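Local coordinates for protein K7 (PDB 3JRV) that binds the human DEAD-box RNA helicase DDX3 and the signalling proteins TRAF6 and IRAK2, suppressing interferon-beta induction and NF-kappa-B activation, at residues A[21-26]-A[135-140]; A[12-17]-A[30-35]; A[51-56]-A[142-147]; A[58-63]-A[97-102]. All coordinates share one frame; numbering follows the deposited sequence.

Interaction 1. Residues A[21-26]-A[135-140]; sequences CSRDSI and DNINIL
Arg23 sets its CG between the backbone N and the carbonyl carbon (chi1 75°), and the bend at chi3 (-65°) places NE, which faces Asn138, whose CG stands beside its own backbone N. Arg23 NE donates to Asn138 OD1 over 2.8 Å with an N-H...O angle of 167°, and the oxygen lies almost exactly in the guanidinium plane. Arg23 NH2 adds a weak bond of 3.3 Å to the same Asn138 OD1, so one amide oxygen receives two N-H groups, while NH2 also forms a salt bridge with Asp134. Ile137 CG2 covers one face of the guanidinium toward its rim, 3.7 Å from Arg23 NH2. In this Bcl-2-like helical bundle the contact ties the 3-10 turn and the first residue of helix 26-42 to helix 134-148. Beside the polar pair, Ile26 and Ile137 run antiparallel alongside one another, Ile26 CB lying 3.9 Å from Ile137 CG2. Ile26 CG2 then meets Leu140 CD2 at 3.7 Å. Leu140 also touches Ile30, and Ile26 has further neighbours in Ile20, Met132 and Ile141.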
# COMPACT_ATOMS: atom_id res chain seq x y z
N CYS A 21 8.62 12.58 8.23
CA CYS A 21 10.05 12.89 8.26
C CYS A 21 10.82 12.03 9.23
O CYS A 21 11.86 12.46 9.76
CB CYS A 21 10.25 14.36 8.60
SG CYS A 21 9.60 14.67 10.23
N SER A 22 10.41 10.77 9.32
CA SER A 22 11.13 9.75 10.12
C SER A 22 11.18 8.50 9.30
O SER A 22 10.14 7.94 8.95
CB SER A 22 10.43 9.41 11.43
OG SER A 22 10.40 10.54 12.27
N ARG A 23 12.39 8.05 8.96
CA ARG A 23 12.47 6.83 8.17
C ARG A 23 11.99 5.61 8.96
O ARG A 23 11.51 4.64 8.35
CB ARG A 23 13.88 6.63 7.54
CG ARG A 23 14.92 6.19 8.51
CD ARG A 23 16.30 6.20 7.85
NE ARG A 23 16.42 5.23 6.76
CZ ARG A 23 16.46 3.90 6.93
NH1 ARG A 23 16.35 3.38 8.15
NH2 ARG A 23 16.59 3.09 5.87
N ASP A 24 12.01 5.69 10.29
CA ASP A 24 11.61 4.55 11.09
C ASP A 24 10.09 4.39 11.13
O ASP A 24 9.58 3.44 11.73
CB ASP A 24 12.17 4.63 12.52
CG ASP A 24 13.68 4.31 12.58
OD1 ASP A 24 14.29 3.73 11.62
OD2 ASP A 24 14.28 4.70 13.61
N SER A 25 9.37 5.31 10.49
CA SER A 25 7.91 5.23 10.39
C SER A 25 7.43 4.73 9.03
O SER A 25 6.24 4.54 8.84
CB SER A 25 7.27 6.58 10.70
OG SER A 25 7.44 6.86 12.08
N ILE A 26 8.35 4.54 8.10
CA ILE A 26 7.97 4.27 6.72
C ILE A 26 7.27 2.92 6.56
O ILE A 26 6.23 2.85 5.88
CB ILE A 26 9.20 4.39 5.76
CG1 ILE A 26 9.55 5.86 5.56
CG2 ILE A 26 8.91 3.73 4.40
CD1 ILE A 26 8.60 6.66 4.64
N ASP A 135 17.31 0.57 1.33
CA ASP A 135 17.38 1.44 0.16
C ASP A 135 16.00 1.88 -0.30
O ASP A 135 15.79 3.05 -0.66
CB ASP A 135 18.15 0.79 -1.00
CG ASP A 135 18.50 1.77 -2.13
OD1 ASP A 135 19.07 2.87 -1.90
OD2 ASP A 135 18.21 1.41 -3.29
N ASN A 136 15.05 0.94 -0.25
CA ASN A 136 13.71 1.30 -0.68
C ASN A 136 13.06 2.28 0.29
O ASN A 136 12.31 3.16 -0.11
CB ASN A 136 12.85 0.04 -0.89
CG ASN A 136 13.20 -0.64 -2.21
OD1 ASN A 136 13.75 0.01 -3.12
ND2 ASN A 136 12.85 -1.91 -2.35
N ILE A 137 13.27 2.06 1.58
CA ILE A 137 12.82 3.03 2.60
C ILE A 137 13.37 4.42 2.30
O ILE A 137 12.62 5.40 2.29
CB ILE A 137 13.22 2.60 4.02
CG1 ILE A 137 12.41 1.36 4.39
CG2 ILE A 137 13.02 3.77 5.02
CD1 ILE A 137 12.85 0.75 5.71
N ASN A 138 14.66 4.48 1.97
CA ASN A 138 15.26 5.77 1.65
C ASN A 138 14.70 6.40 0.37
O ASN A 138 14.43 7.60 0.34
CB ASN A 138 16.77 5.63 1.59
CG ASN A 138 17.37 5.48 3.01
OD1 ASN A 138 16.73 5.85 4.02
ND2 ASN A 138 18.56 4.92 3.09
N ILE A 139 14.51 5.57 -0.66
CA ILE A 139 13.94 6.06 -1.91
C ILE A 139 12.57 6.71 -1.58
O ILE A 139 12.24 7.79 -2.06
CB ILE A 139 13.76 4.93 -2.93
CG1 ILE A 139 15.14 4.55 -3.50
CG2 ILE A 139 12.81 5.38 -4.08
CD1 ILE A 139 15.14 3.24 -4.22
N LEU A 140 11.75 5.97 -0.86
CA LEU A 140 10.39 6.43 -0.58
C LEU A 140 10.37 7.70 0.27
O LEU A 140 9.71 8.68 -0.08
CB LEU A 140 9.57 5.32 0.08
CG LEU A 140 8.12 5.74 0.39
CD1 LEU A 140 7.40 6.22 -0.86
CD2 LEU A 140 7.39 4.59 1.09

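Interaction 2. Residues A[12-17]-A[30-35]; sequences FYFVDD and IDEYIT
Phe12, Tyr13 and Phe14 all turn a ring edge toward Glu32, which reaches out from helix 26-42 with its CG anti to the backbone N. The Phe12 ring stands nearly perpendicular to the carboxylate (85°) and presents its rim to the aliphatic part of the chain, CD1 lying 3.4 Å from Glu32 CG. Farther along the same rim, Phe12 CE1 meets Thr35 CG2 at 3.9 Å, the two side chains crossing at about a right angle. Tyr13 likewise crosses Glu32 at about a right angle, with Glu32 OE1 at its ring edge, near the plane. Phe14 is inclined to the carboxylate by roughly half a right angle and has Glu32 OE2 near its ring plane, with CD2 3.4 Å from that oxygen.

Each oxygen takes one backbone N-H, and OE2 is also bonded to Tyr54 OH. Phe14 N donates to the syn lone pair of Glu32 OE2 at 2.7 Å, with an N-H...O angle of 158°. Tyr13 N approaches Glu32 OE1 at 2.8 Å from above the carboxylate plane, 49° out of it, and this bond is more bent. Phe14 also opens a type I turn that ends at Asp17, and within this turn Val15 and Asp17 make backbone hydrogen bonds to Gly51 and Leu53. Asp31, the neighbour of Glu32 in sequence, serves the bound DDX3 peptide instead, pairing with a basic and a polar side chain there. With two backbone N-H groups and a tyrosine hydroxyl gathered round it, the Glu32 carboxylate is well compensated, which is consistent with its remaining ionised.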
# COMPACT_ATOMS: atom_id res chain seq x y z
N PHE A 12 -5.88 4.38 12.25
CA PHE A 12 -4.96 4.77 11.19
C PHE A 12 -4.24 6.03 11.62
O PHE A 12 -4.82 7.11 11.61
CB PHE A 12 -5.76 4.99 9.90
CG PHE A 12 -6.45 3.75 9.45
CD1 PHE A 12 -5.77 2.86 8.65
CD2 PHE A 12 -7.73 3.44 9.87
CE1 PHE A 12 -6.31 1.67 8.25
CE2 PHE A 12 -8.31 2.23 9.45
CZ PHE A 12 -7.57 1.32 8.68
N TYR A 13 -3.01 5.86 12.09
CA TYR A 13 -2.27 6.94 12.71
C TYR A 13 -1.79 7.99 11.73
O TYR A 13 -1.53 9.14 12.14
CB TYR A 13 -1.06 6.36 13.42
CG TYR A 13 -1.46 5.51 14.59
CD1 TYR A 13 -1.79 6.09 15.83
CD2 TYR A 13 -1.53 4.13 14.47
CE1 TYR A 13 -2.20 5.30 16.88
CE2 TYR A 13 -1.89 3.33 15.54
CZ TYR A 13 -2.21 3.92 16.74
OH TYR A 13 -2.61 3.10 17.78
N PHE A 14 -1.67 7.63 10.44
CA PHE A 14 -1.13 8.59 9.48
C PHE A 14 -2.17 9.22 8.56
O PHE A 14 -1.82 10.06 7.69
CB PHE A 14 -0.08 7.92 8.59
CG PHE A 14 1.12 7.40 9.35
CD1 PHE A 14 2.26 8.18 9.49
CD2 PHE A 14 1.13 6.10 9.86
CE1 PHE A 14 3.41 7.67 10.15
CE2 PHE A 14 2.24 5.59 10.53
CZ PHE A 14 3.36 6.38 10.71
N VAL A 15 -3.43 8.81 8.72
CA VAL A 15 -4.49 9.16 7.76
C VAL A 15 -4.67 10.65 7.49
O VAL A 15 -4.98 11.01 6.35
CB VAL A 15 -5.82 8.50 8.14
CG1 VAL A 15 -6.37 9.05 9.48
CG2 VAL A 15 -6.89 8.69 7.05
N ASP A 16 -4.45 11.50 8.51
CA ASP A 16 -4.59 12.93 8.35
C ASP A 16 -3.27 13.72 8.23
O ASP A 16 -3.28 14.96 8.16
CB ASP A 16 -5.48 13.50 9.47
CG ASP A 16 -6.91 13.11 9.28
OD1 ASP A 16 -7.41 13.25 8.13
OD2 ASP A 16 -7.54 12.66 10.26
N ASP A 17 -2.16 12.99 8.14
CA ASP A 17 -0.83 13.65 8.14
C ASP A 17 -0.55 14.26 6.75
O ASP A 17 -0.95 13.71 5.71
CB ASP A 17 0.28 12.65 8.46
CG ASP A 17 0.25 12.13 9.89
OD1 ASP A 17 -0.62 12.55 10.69
OD2 ASP A 17 1.13 11.32 10.21
N ILE A 30 3.34 2.37 5.25
CA ILE A 30 2.88 1.63 4.07
C ILE A 30 1.96 0.50 4.51
O ILE A 30 0.92 0.27 3.86
CB ILE A 30 4.11 1.06 3.33
CG1 ILE A 30 4.93 2.24 2.75
CG2 ILE A 30 3.65 0.07 2.23
CD1 ILE A 30 4.15 3.10 1.75
N ASP A 31 2.27 -0.17 5.62
CA ASP A 31 1.41 -1.25 6.12
C ASP A 31 0.01 -0.67 6.37
O ASP A 31 -1.00 -1.22 5.90
CB ASP A 31 1.99 -1.75 7.45
CG ASP A 31 1.26 -2.94 8.01
OD1 ASP A 31 0.41 -3.53 7.29
OD2 ASP A 31 1.57 -3.32 9.19
N GLU A 32 -0.06 0.43 7.12
CA GLU A 32 -1.37 1.01 7.45
C GLU A 32 -2.14 1.44 6.20
O GLU A 32 -3.37 1.29 6.14
CB GLU A 32 -1.19 2.19 8.44
CG GLU A 32 -2.37 2.98 8.74
CD GLU A 32 -1.98 4.14 9.63
OE1 GLU A 32 -1.52 3.89 10.79
OE2 GLU A 32 -2.06 5.28 9.10
N TYR A 33 -1.44 2.13 5.30
CA TYR A 33 -2.05 2.69 4.11
C TYR A 33 -2.66 1.54 3.27
O TYR A 33 -3.78 1.68 2.73
CB TYR A 33 -0.98 3.47 3.33
CG TYR A 33 -1.43 3.78 1.92
CD1 TYR A 33 -2.44 4.71 1.67
CD2 TYR A 33 -0.89 3.06 0.84
CE1 TYR A 33 -2.94 4.93 0.35
CE2 TYR A 33 -1.31 3.29 -0.45
CZ TYR A 33 -2.38 4.18 -0.71
OH TYR A 33 -2.84 4.42 -1.99
N ILE A 34 -1.91 0.44 3.09
CA ILE A 34 -2.45 -0.67 2.29
C ILE A 34 -3.71 -1.24 2.98
O ILE A 34 -4.73 -1.55 2.31
CB ILE A 34 -1.37 -1.77 2.09
CG1 ILE A 34 -0.22 -1.21 1.21
CG2 ILE A 34 -2.02 -3.06 1.54
CD1 ILE A 34 -0.68 -0.67 -0.16
N THR A 35 -3.69 -1.32 4.30
CA THR A 35 -4.94 -1.71 5.01
C THR A 35 -6.07 -0.69 4.81
O THR A 35 -7.22 -1.04 4.50
CB THR A 35 -4.67 -1.85 6.49
OG1 THR A 35 -3.77 -2.94 6.69
CG2 THR A 35 -6.00 -2.05 7.26

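Interaction 3. Residues A[51-56]-A[142-147]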
# COMPACT_ATOMS: atom_id res chain seq x y z
N GLY A 51 -5.01 13.06 4.48
CA GLY A 51 -4.12 14.19 4.29
C GLY A 51 -3.25 14.07 3.04
O GLY A 51 -3.40 13.12 2.25
N ARG A 52 -2.32 15.00 2.90
CA ARG A 52 -1.45 15.05 1.72
C ARG A 52 -0.56 13.82 1.61
O ARG A 52 -0.18 13.46 0.50
CB ARG A 52 -0.62 16.36 1.65
CG ARG A 52 -1.49 17.62 1.45
CD ARG A 52 -0.65 18.91 1.34
NE ARG A 52 0.02 18.92 0.04
CZ ARG A 52 1.27 19.32 -0.20
NH1 ARG A 52 2.04 19.78 0.78
NH2 ARG A 52 1.77 19.26 -1.43
N LEU A 53 -0.17 13.21 2.74
CA LEU A 53 0.71 12.04 2.71
C LEU A 53 0.00 10.84 2.04
O LEU A 53 0.51 10.25 1.08
CB LEU A 53 1.17 11.70 4.13
CG LEU A 53 2.03 10.45 4.32
CD1 LEU A 53 3.29 10.54 3.45
CD2 LEU A 53 2.33 10.27 5.81
N TYR A 54 -1.19 10.51 2.54
CA TYR A 54 -2.00 9.46 1.88
C TYR A 54 -2.29 9.80 0.43
O TYR A 54 -2.22 8.93 -0.43
CB TYR A 54 -3.31 9.24 2.63
CG TYR A 54 -3.25 8.17 3.69
CD1 TYR A 54 -2.12 7.95 4.46
CD2 TYR A 54 -4.42 7.47 4.02
CE1 TYR A 54 -2.12 7.02 5.53
CE2 TYR A 54 -4.41 6.51 5.02
CZ TYR A 54 -3.27 6.26 5.75
OH TYR A 54 -3.38 5.36 6.78
N LYS A 55 -2.63 11.05 0.14
CA LYS A 55 -2.90 11.45 -1.27
C LYS A 55 -1.67 11.18 -2.14
O LYS A 55 -1.80 10.71 -3.27
CB LYS A 55 -3.36 12.92 -1.34
CG LYS A 55 -4.82 13.06 -0.88
CD LYS A 55 -5.28 14.49 -0.92
CE LYS A 55 -6.69 14.60 -0.38
NZ LYS A 55 -6.88 15.99 0.10
N GLU A 56 -0.46 11.46 -1.62
CA GLU A 56 0.75 11.16 -2.40
C GLU A 56 0.88 9.67 -2.66
O GLU A 56 1.22 9.27 -3.79
CB GLU A 56 2.02 11.62 -1.68
CG GLU A 56 2.49 13.03 -1.98
CD GLU A 56 2.39 13.50 -3.43
OE1 GLU A 56 2.99 12.98 -4.42
OE2 GLU A 56 1.80 14.58 -3.53
N LEU A 142 12.67 10.00 0.76
CA LEU A 142 13.23 11.18 0.07
C LEU A 142 12.22 11.71 -0.95
O LEU A 142 12.07 12.91 -1.13
CB LEU A 142 14.56 10.81 -0.63
CG LEU A 142 15.64 10.46 0.39
CD1 LEU A 142 16.90 9.94 -0.26
CD2 LEU A 142 15.90 11.59 1.43
N PHE A 143 11.55 10.79 -1.65
CA PHE A 143 10.55 11.19 -2.61
C PHE A 143 9.40 11.94 -1.92
O PHE A 143 8.94 12.98 -2.40
CB PHE A 143 10.02 9.97 -3.38
CG PHE A 143 8.89 10.30 -4.28
CD1 PHE A 143 9.11 10.75 -5.60
CD2 PHE A 143 7.58 10.12 -3.84
CE1 PHE A 143 8.03 11.05 -6.46
CE2 PHE A 143 6.48 10.42 -4.71
CZ PHE A 143 6.72 10.90 -6.00
N LEU A 144 8.89 11.35 -0.83
CA LEU A 144 7.77 11.97 -0.15
C LEU A 144 8.16 13.33 0.44
O LEU A 144 7.39 14.28 0.32
CB LEU A 144 7.24 11.06 0.95
CG LEU A 144 6.63 9.75 0.42
CD1 LEU A 144 6.33 8.84 1.63
CD2 LEU A 144 5.34 10.07 -0.35
N GLU A 145 9.36 13.44 1.03
CA GLU A 145 9.80 14.75 1.56
C GLU A 145 9.87 15.80 0.46
O GLU A 145 9.43 16.94 0.61
CB GLU A 145 11.13 14.60 2.32
CG GLU A 145 10.94 13.79 3.63
CD GLU A 145 12.23 13.43 4.35
OE1 GLU A 145 13.27 13.21 3.70
OE2 GLU A 145 12.15 13.25 5.59
N LYS A 146 10.40 15.41 -0.69
CA LYS A 146 10.48 16.36 -1.78
C LYS A 146 9.09 16.83 -2.26
O LYS A 146 8.86 18.01 -2.47
CB LYS A 146 11.33 15.76 -2.91
CG LYS A 146 11.06 16.39 -4.27
CD LYS A 146 11.64 15.57 -5.41
CE LYS A 146 10.99 14.17 -5.51
NZ LYS A 146 11.96 13.18 -6.14
N LYS A 147 8.11 15.93 -2.28
CA LYS A 147 6.76 16.30 -2.71
C LYS A 147 6.06 17.12 -1.63
O LYS A 147 5.23 17.97 -1.96
CB LYS A 147 5.93 15.05 -3.04
CG LYS A 147 6.46 14.31 -4.27
CD LYS A 147 6.11 15.09 -5.54
CE LYS A 147 6.39 14.29 -6.80
NZ LYS A 147 7.77 14.59 -7.25
O HOH W 1 4.57 20.65 -0.88
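Apolar packing joins Leu53 to Leu144 and Glu56 to the same leucine. Leu53 CD1 meets Leu144 CD1 at 3.9 Å with the two side chains crossing at about a right angle, and Leu144 CD2 lies 3.9 Å from Glu56 CB. One leucine thus uses its two methyl branches on residues three apart along helix 52-58.

Glu56 is bent at chi2 (-41°), and its carboxylate lies against the aliphatic part of Lys147, OE1 being 3.7 Å from Lys147 CG. The charged ends do not meet: Glu56 OE1 and Lys147 NZ are 5.8 Å apart. The salt bridge of Glu56 is made by OE2 with Lys59. Lys147 CG in turn rests over one face of the Phe143 ring, toward its rim.

The polar link is carried by water. Arg52 NH1 donates to a water at 3.1 Å, near the guanidinium plane, and Lys147 O is hydrogen-bonded to the same water at 3.0 Å, so Arg52 reaches the backbone of the last turn of helix 134-148 indirectly.

Leu53, Leu144 and the buried Glu56 make the middle of the contact; Arg52, Lys147 and the water lie at its margin. The short helical segments run at 122° to each other, their axes 10.8 Å apart at closest approach: a steeply inclined helix-helix packing in which helix 52-58 lies on the C-terminal helix 134-148 of the poxvirus Bcl-2-like bundle.

Interaction 4. Residues A[58-63]-A[97-102]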
# COMPACT_ATOMS: atom_id res chain seq x y z
N MSE A 58 -1.56 7.58 -2.84
CA MSE A 58 -2.61 7.17 -3.78
C MSE A 58 -2.20 7.39 -5.23
O MSE A 58 -2.70 6.70 -6.14
CB MSE A 58 -3.91 7.93 -3.46
CG MSE A 58 -4.41 7.43 -2.14
SE MSE A 58 -5.87 8.50 -1.42
CE MSE A 58 -7.10 7.60 -2.50
N LYS A 59 -1.34 8.40 -5.47
CA LYS A 59 -0.81 8.61 -6.83
C LYS A 59 -0.00 7.42 -7.38
O LYS A 59 0.19 7.32 -8.60
CB LYS A 59 0.04 9.88 -6.90
CG LYS A 59 -0.82 11.11 -6.69
CD LYS A 59 0.00 12.39 -6.66
CE LYS A 59 -0.75 13.55 -6.04
NZ LYS A 59 0.13 14.75 -6.16
N PHE A 60 0.42 6.52 -6.50
CA PHE A 60 1.18 5.34 -6.95
C PHE A 60 0.23 4.38 -7.70
O PHE A 60 0.71 3.51 -8.44
CB PHE A 60 1.85 4.60 -5.81
CG PHE A 60 2.96 5.38 -5.13
CD1 PHE A 60 3.44 6.58 -5.68
CD2 PHE A 60 3.48 4.90 -3.94
CE1 PHE A 60 4.50 7.30 -5.06
CE2 PHE A 60 4.49 5.60 -3.26
CZ PHE A 60 5.02 6.80 -3.85
N ASP A 61 -1.08 4.57 -7.58
CA ASP A 61 -2.02 3.82 -8.44
C ASP A 61 -1.66 4.08 -9.93
O ASP A 61 -1.64 3.13 -10.74
CB ASP A 61 -3.48 4.22 -8.19
CG ASP A 61 -4.03 3.75 -6.81
OD1 ASP A 61 -3.28 3.24 -5.95
OD2 ASP A 61 -5.26 3.88 -6.64
N ASP A 62 -1.47 5.35 -10.29
CA ASP A 62 -1.11 5.77 -11.65
C ASP A 62 0.25 5.22 -12.03
O ASP A 62 0.46 4.89 -13.19
CB ASP A 62 -1.03 7.28 -11.82
CG ASP A 62 -2.37 7.97 -11.69
OD1 ASP A 62 -3.40 7.25 -11.68
OD2 ASP A 62 -2.38 9.23 -11.53
N VAL A 63 1.18 5.18 -11.07
CA VAL A 63 2.51 4.65 -11.38
C VAL A 63 2.40 3.18 -11.75
O VAL A 63 3.03 2.72 -12.71
CB VAL A 63 3.51 4.78 -10.20
CG1 VAL A 63 4.83 4.01 -10.53
CG2 VAL A 63 3.75 6.26 -9.84
N SER A 97 9.71 0.69 -9.89
CA SER A 97 9.22 -0.64 -9.53
C SER A 97 8.66 -0.63 -8.10
O SER A 97 7.61 -1.24 -7.83
CB SER A 97 10.34 -1.69 -9.66
OG SER A 97 9.78 -2.96 -9.48
N LEU A 98 9.33 0.09 -7.20
CA LEU A 98 8.87 0.14 -5.81
C LEU A 98 7.48 0.81 -5.77
O LEU A 98 6.56 0.31 -5.08
CB LEU A 98 9.90 0.92 -4.97
CG LEU A 98 9.46 1.25 -3.52
CD1 LEU A 98 9.26 -0.08 -2.75
CD2 LEU A 98 10.56 2.11 -2.87
N PHE A 99 7.36 1.98 -6.40
CA PHE A 99 6.09 2.73 -6.36
C PHE A 99 4.98 1.95 -7.06
O PHE A 99 3.84 1.95 -6.59
CB PHE A 99 6.19 4.16 -6.91
CG PHE A 99 7.14 5.06 -6.16
CD1 PHE A 99 7.75 4.65 -4.97
CD2 PHE A 99 7.38 6.34 -6.64
CE1 PHE A 99 8.65 5.53 -4.28
CE2 PHE A 99 8.28 7.24 -5.97
CZ PHE A 99 8.88 6.83 -4.77
N ALA A 100 5.31 1.30 -8.18
CA ALA A 100 4.32 0.44 -8.86
C ALA A 100 3.86 -0.68 -7.94
O ALA A 100 2.68 -1.05 -7.95
CB ALA A 100 4.92 -0.15 -10.12
N THR A 101 4.78 -1.24 -7.16
CA THR A 101 4.45 -2.40 -6.32
C THR A 101 3.53 -1.94 -5.18
O THR A 101 2.56 -2.61 -4.85
CB THR A 101 5.72 -3.07 -5.74
OG1 THR A 101 6.53 -3.53 -6.82
CG2 THR A 101 5.42 -4.29 -4.83
N ILE A 102 3.85 -0.80 -4.56
CA ILE A 102 2.93 -0.24 -3.56
C ILE A 102 1.55 0.03 -4.18
O ILE A 102 0.51 -0.26 -3.55
CB ILE A 102 3.54 1.05 -2.92
CG1 ILE A 102 4.81 0.65 -2.17
CG2 ILE A 102 2.50 1.74 -2.01
CD1 ILE A 102 5.67 1.86 -1.79
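Phe60 and Phe99 form an offset aromatic stack in the buried interior, where the beginning of helix 60-68 meets the first half of helix 95-114. The ring centroids are 4.2 Å apart and the planes differ by only 11°. The displacement is not the same seen from each ring: Phe60 CZ lies over the centre of the Phe99 ring, whereas Phe99 CG sits above Phe60 toward its rim. The closest pair of ring atoms is Phe60 CE1 and Phe99 CD2, at 3.4 Å. Phe99 CB adds a CH-pi contact, 3.8 Å from the centroid of the Phe60 ring and 9° off its normal, so Phe99 covers that face with its methylene as well as its ring. In the Bcl-2-like fold of this protein, helix 95-114 packs against several other helices, and here Phe99 also meets Phe143 of helix 134-148, their planes steeply inclined, while Leu140 touches both phenylalanines. Ile102 closes on the edge of Phe60, its CG2 near the ring plane and 3.8 Å from Phe60 CD2, the two side chains extending in the same direction alongside each other. One turn on from Phe60, Val63 places CG1 anti to its backbone N (chi1 172°), and this methyl reaches Phe99 CB at 3.9 Å. Val63 CG1 also lies 3.6 Å from Ala100 N, bringing the two helix backbones near, with the CA atoms of Val63 and Ala100 5.2 Å apart.

In the fold
Interactions 1 and 4 are the buried contacts, interaction 3 is partly buried and interaction 2 lies at the surface. Interactions 1 and 3 share helix 134-148 along successive turns, and interactions 1 and 2 both involve helix 26-42. Through Leu140 the apolar side of interaction 1 continues into interaction 4, which Phe143 joins to interaction 3. Chemistry follows position: interaction 4 has no hydrogen bond across its segments, interaction 1 sets a polar pair beside isoleucines, interaction 3 bridges its margin by water, and interaction 2 rests on a carboxylate, whose bond to Tyr54 joins it to helix 52-58.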